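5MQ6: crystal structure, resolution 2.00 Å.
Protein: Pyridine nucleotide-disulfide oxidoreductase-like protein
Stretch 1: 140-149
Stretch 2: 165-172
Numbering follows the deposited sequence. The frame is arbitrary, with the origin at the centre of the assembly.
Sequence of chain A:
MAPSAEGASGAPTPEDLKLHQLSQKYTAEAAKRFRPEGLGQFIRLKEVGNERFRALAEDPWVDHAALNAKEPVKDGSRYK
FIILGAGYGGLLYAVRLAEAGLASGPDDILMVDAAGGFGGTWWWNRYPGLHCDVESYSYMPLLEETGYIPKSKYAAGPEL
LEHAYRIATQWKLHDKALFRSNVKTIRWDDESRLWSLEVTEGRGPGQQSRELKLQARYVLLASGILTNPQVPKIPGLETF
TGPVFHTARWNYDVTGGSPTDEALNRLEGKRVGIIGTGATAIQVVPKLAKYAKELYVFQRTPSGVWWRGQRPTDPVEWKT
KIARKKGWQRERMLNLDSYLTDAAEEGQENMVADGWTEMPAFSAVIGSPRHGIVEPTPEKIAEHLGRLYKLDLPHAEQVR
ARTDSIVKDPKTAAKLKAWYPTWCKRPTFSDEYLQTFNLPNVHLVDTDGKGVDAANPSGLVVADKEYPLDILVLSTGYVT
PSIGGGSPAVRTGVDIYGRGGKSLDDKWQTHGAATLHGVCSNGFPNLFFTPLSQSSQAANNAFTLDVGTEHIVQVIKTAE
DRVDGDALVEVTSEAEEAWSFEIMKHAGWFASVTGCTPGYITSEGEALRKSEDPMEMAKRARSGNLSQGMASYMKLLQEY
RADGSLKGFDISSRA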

# COMPACT_ATOMS: atom_id res chain seq x y z
N MET A 140 1.57 -7.48 12.12
CA MET A 140 0.51 -6.98 13.01
C MET A 140 1.11 -5.99 14.03
O MET A 140 2.07 -6.28 14.69
CB MET A 140 -0.23 -8.12 13.66
CG MET A 140 -0.76 -9.12 12.60
SD MET A 140 -1.68 -10.50 13.32
CE MET A 140 -3.17 -9.69 13.93
N PRO A 141 0.61 -4.80 14.10
CA PRO A 141 1.13 -3.84 15.05
C PRO A 141 0.86 -4.13 16.49
O PRO A 141 -0.17 -4.70 16.84
CB PRO A 141 0.40 -2.54 14.75
CG PRO A 141 -0.54 -2.81 13.66
CD PRO A 141 -0.36 -4.22 13.16
N LEU A 142 1.76 -3.66 17.34
CA LEU A 142 1.51 -3.59 18.78
C LEU A 142 1.23 -4.94 19.39
O LEU A 142 0.44 -5.07 20.34
CB LEU A 142 0.39 -2.60 19.10
CG LEU A 142 0.63 -1.12 18.65
CD1 LEU A 142 -0.72 -0.37 18.58
CD2 LEU A 142 1.62 -0.46 19.58
N LEU A 143 1.93 -5.96 18.89
CA LEU A 143 1.77 -7.31 19.43
C LEU A 143 2.18 -7.38 20.89
O LEU A 143 1.44 -7.86 21.74
CB LEU A 143 2.53 -8.36 18.55
CG LEU A 143 1.78 -8.65 17.25
CD1 LEU A 143 2.41 -9.77 16.44
CD2 LEU A 143 0.28 -8.92 17.38
N GLU A 144 3.34 -6.84 21.19
CA GLU A 144 3.80 -6.92 22.55
C GLU A 144 2.86 -6.14 23.47
O GLU A 144 2.63 -6.58 24.57
CB GLU A 144 5.18 -6.39 22.69
CG GLU A 144 5.70 -6.55 24.14
CD GLU A 144 7.16 -6.17 24.28
OE1 GLU A 144 7.84 -5.76 23.29
OE2 GLU A 144 7.64 -6.23 25.42
N GLU A 145 2.31 -5.01 23.01
CA GLU A 145 1.51 -4.12 23.85
C GLU A 145 0.09 -4.60 24.04
O GLU A 145 -0.55 -4.29 25.05
CB GLU A 145 1.48 -2.71 23.30
CG GLU A 145 2.84 -2.07 23.27
CD GLU A 145 3.70 -2.38 22.02
OE1 GLU A 145 3.60 -3.36 21.20
OE2 GLU A 145 4.62 -1.59 21.91
N THR A 146 -0.42 -5.37 23.10
CA THR A 146 -1.72 -5.92 23.25
C THR A 146 -1.68 -7.31 23.92
O THR A 146 -2.72 -7.82 24.34
CB THR A 146 -2.37 -6.07 21.92
OG1 THR A 146 -1.48 -6.76 21.04
CG2 THR A 146 -2.72 -4.70 21.30
N GLY A 147 -0.51 -7.94 23.98
CA GLY A 147 -0.44 -9.36 24.33
C GLY A 147 -1.03 -10.40 23.36
O GLY A 147 -1.11 -11.54 23.67
N TYR A 148 -1.40 -10.03 22.15
CA TYR A 148 -2.04 -10.92 21.23
C TYR A 148 -1.03 -11.84 20.55
O TYR A 148 0.11 -11.42 20.24
CB TYR A 148 -2.78 -10.13 20.17
CG TYR A 148 -3.52 -11.04 19.22
CD1 TYR A 148 -4.57 -11.85 19.69
CD2 TYR A 148 -3.16 -11.13 17.89
CE1 TYR A 148 -5.26 -12.69 18.84
CE2 TYR A 148 -3.85 -12.01 17.02
CZ TYR A 148 -4.86 -12.80 17.51
OH TYR A 148 -5.52 -13.64 16.68
N ILE A 149 -1.42 -13.10 20.37
CA ILE A 149 -0.56 -14.12 19.74
C ILE A 149 -1.30 -14.48 18.49
O ILE A 149 -2.34 -15.10 18.58
CB ILE A 149 -0.37 -15.39 20.64
CG1 ILE A 149 0.31 -15.02 21.91
CG2 ILE A 149 0.49 -16.47 19.97
CD1 ILE A 149 0.37 -16.09 22.98
N TYR A 165 -9.73 -3.86 15.71
CA TYR A 165 -10.72 -3.71 16.79
C TYR A 165 -10.14 -3.91 18.15
O TYR A 165 -10.47 -3.15 19.07
CB TYR A 165 -11.99 -4.57 16.57
CG TYR A 165 -12.86 -3.79 15.68
CD1 TYR A 165 -12.56 -3.61 14.33
CD2 TYR A 165 -13.98 -3.09 16.21
CE1 TYR A 165 -13.38 -2.83 13.47
CE2 TYR A 165 -14.81 -2.32 15.37
CZ TYR A 165 -14.47 -2.17 14.02
OH TYR A 165 -15.21 -1.30 13.27
N ARG A 166 -9.21 -4.85 18.28
CA ARG A 166 -8.53 -5.05 19.54
C ARG A 166 -7.78 -3.78 19.96
O ARG A 166 -7.74 -3.37 21.16
CB ARG A 166 -7.59 -6.24 19.47
CG ARG A 166 -6.68 -6.41 20.68
CD ARG A 166 -5.87 -7.72 20.65
NE ARG A 166 -6.74 -8.86 20.46
CZ ARG A 166 -7.01 -9.52 19.33
NH1 ARG A 166 -6.39 -9.25 18.17
NH2 ARG A 166 -7.95 -10.47 19.37
N ILE A 167 -7.11 -3.16 18.98
CA ILE A 167 -6.33 -1.96 19.29
C ILE A 167 -7.30 -0.84 19.67
O ILE A 167 -7.10 -0.17 20.68
CB ILE A 167 -5.42 -1.53 18.13
CG1 ILE A 167 -4.31 -2.58 17.97
CG2 ILE A 167 -4.75 -0.16 18.39
CD1 ILE A 167 -3.66 -2.61 16.63
N ALA A 168 -8.33 -0.63 18.87
CA ALA A 168 -9.25 0.46 19.17
C ALA A 168 -9.90 0.32 20.53
O ALA A 168 -10.13 1.34 21.25
CB ALA A 168 -10.29 0.55 18.09
N THR A 169 -10.17 -0.93 20.91
CA THR A 169 -10.74 -1.26 22.22
C THR A 169 -9.75 -0.97 23.32
O THR A 169 -10.08 -0.31 24.30
CB THR A 169 -11.12 -2.74 22.26
OG1 THR A 169 -12.25 -2.93 21.39
CG2 THR A 169 -11.47 -3.22 23.70
N GLN A 170 -8.53 -1.45 23.14
CA GLN A 170 -7.53 -1.30 24.16
C GLN A 170 -7.27 0.19 24.44
O GLN A 170 -7.11 0.58 25.60
CB GLN A 170 -6.26 -2.08 23.84
CG GLN A 170 -5.24 -1.97 24.93
CD GLN A 170 -4.18 -3.01 24.87
OE1 GLN A 170 -4.36 -4.10 24.31
NE2 GLN A 170 -3.03 -2.68 25.43
N TRP A 171 -7.24 1.03 23.42
CA TRP A 171 -6.93 2.45 23.68
C TRP A 171 -8.12 3.33 23.66
O TRP A 171 -7.97 4.54 23.57
CB TRP A 171 -5.81 2.95 22.74
CG TRP A 171 -4.45 2.51 23.18
CD1 TRP A 171 -3.63 3.21 23.95
CD2 TRP A 171 -3.76 1.27 22.88
NE1 TRP A 171 -2.46 2.53 24.14
CE2 TRP A 171 -2.52 1.33 23.52
CE3 TRP A 171 -4.10 0.14 22.18
CZ2 TRP A 171 -1.57 0.31 23.44
CZ3 TRP A 171 -3.11 -0.93 22.06
CH2 TRP A 171 -1.91 -0.85 22.72
N LYS A 172 -9.31 2.73 23.78
CA LYS A 172 -10.56 3.44 23.92
C LYS A 172 -10.80 4.44 22.85
O LYS A 172 -11.09 5.58 23.08
CB LYS A 172 -10.63 4.03 25.34
CG LYS A 172 -10.27 2.90 26.33
CD LYS A 172 -10.53 3.20 27.79
CE LYS A 172 -9.52 4.21 28.29
NZ LYS A 172 -8.10 3.78 28.36
O HOH W 1 -5.47 -6.28 24.00

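The centre of this contact is apolar and is built around Ile167 and Trp171, one helical turn apart on stretch 2. The CA-to-CB bond of Ile167 points sideways to stretch 1, but the end of its side chain comes nearer. CG2 of Ile167 lies 4.0 Å from CD1 of Leu142. CD1 of Ile167 lies 4.3 Å from CG of Pro141 and 4.1 Å from O of Pro141. These are van der Waals distances, and the three residues are buried, so the pairing keeps hydrocarbon away from solvent.

Leu142 CD1 also reaches Trp171, at 4.3 Å from CZ3. Two groups of stretch 1 meet the indole at its edge, near the ring plane. CG2 of Thr146 is 3.9 Å from CZ3 of Trp171, and CB of Glu145 is 3.9 Å from CH2 of Trp171. Thr146 CG2 also lies 4.3 Å from CG1 of Ile167. The methyl of the threonine thus extends the apolar patch. Glu145 contributes the aliphatic base of its side chain, while its end leads away from stretch 2.

Stretch 2 is the end of a helix that begins earlier in the chain, and Trp171 is the first residue to leave helical geometry. Stretch 1 holds a short helix, 143-146, with Leu142 at its N-cap position. The nearest CA atoms across the stretches are those of Thr146 and Ile167, 7.3 Å apart. Within stretch 1, Leu142 O accepts from Thr146 N at 2.9 Å and from Thr146 OG1 at 2.7 Å. The threonine hydroxyl is therefore turned back to its own helix, and its methyl is left to meet stretch 2. Gly147 then leaves the helix with positive phi, a conformation that favours glycine. It makes no contact with stretch 2.

Farther out, the contact becomes polar. One direct hydrogen bond joins the stretches: Gln170 NE2 donates to Glu145 O at 3.0 Å, with an angle of 166°. The amide's other end, Gln170 OE1, lies 3.4 Å from CA of Thr146. A water donates to Gln170 OE1 at 2.5 Å and to Thr146 O at 3.2 Å. The side chain of Gln170 thus serves two successive carbonyls, one directly and one through water.

Arg166 and Tyr148 form the other polar part. The guanidinium lies flat on the tyrosine ring, with centres 3.8 Å apart and planes at 4°. Arg166 CZ is 3.4 Å from Tyr148 CD1, and it sits over the ring face, 29° off the normal. This is both a stack and a cation-pi contact, in which the delocalised charge faces the electron-rich ring. Stacking leaves the guanidinium edge free for hydrogen bonds, and NH2 makes one elsewhere in the structure. Nearer the backbone, CD of Arg166 packs 4.1 Å from CB of Thr146. Together the two stretches bury 423 Å², summed over both sides.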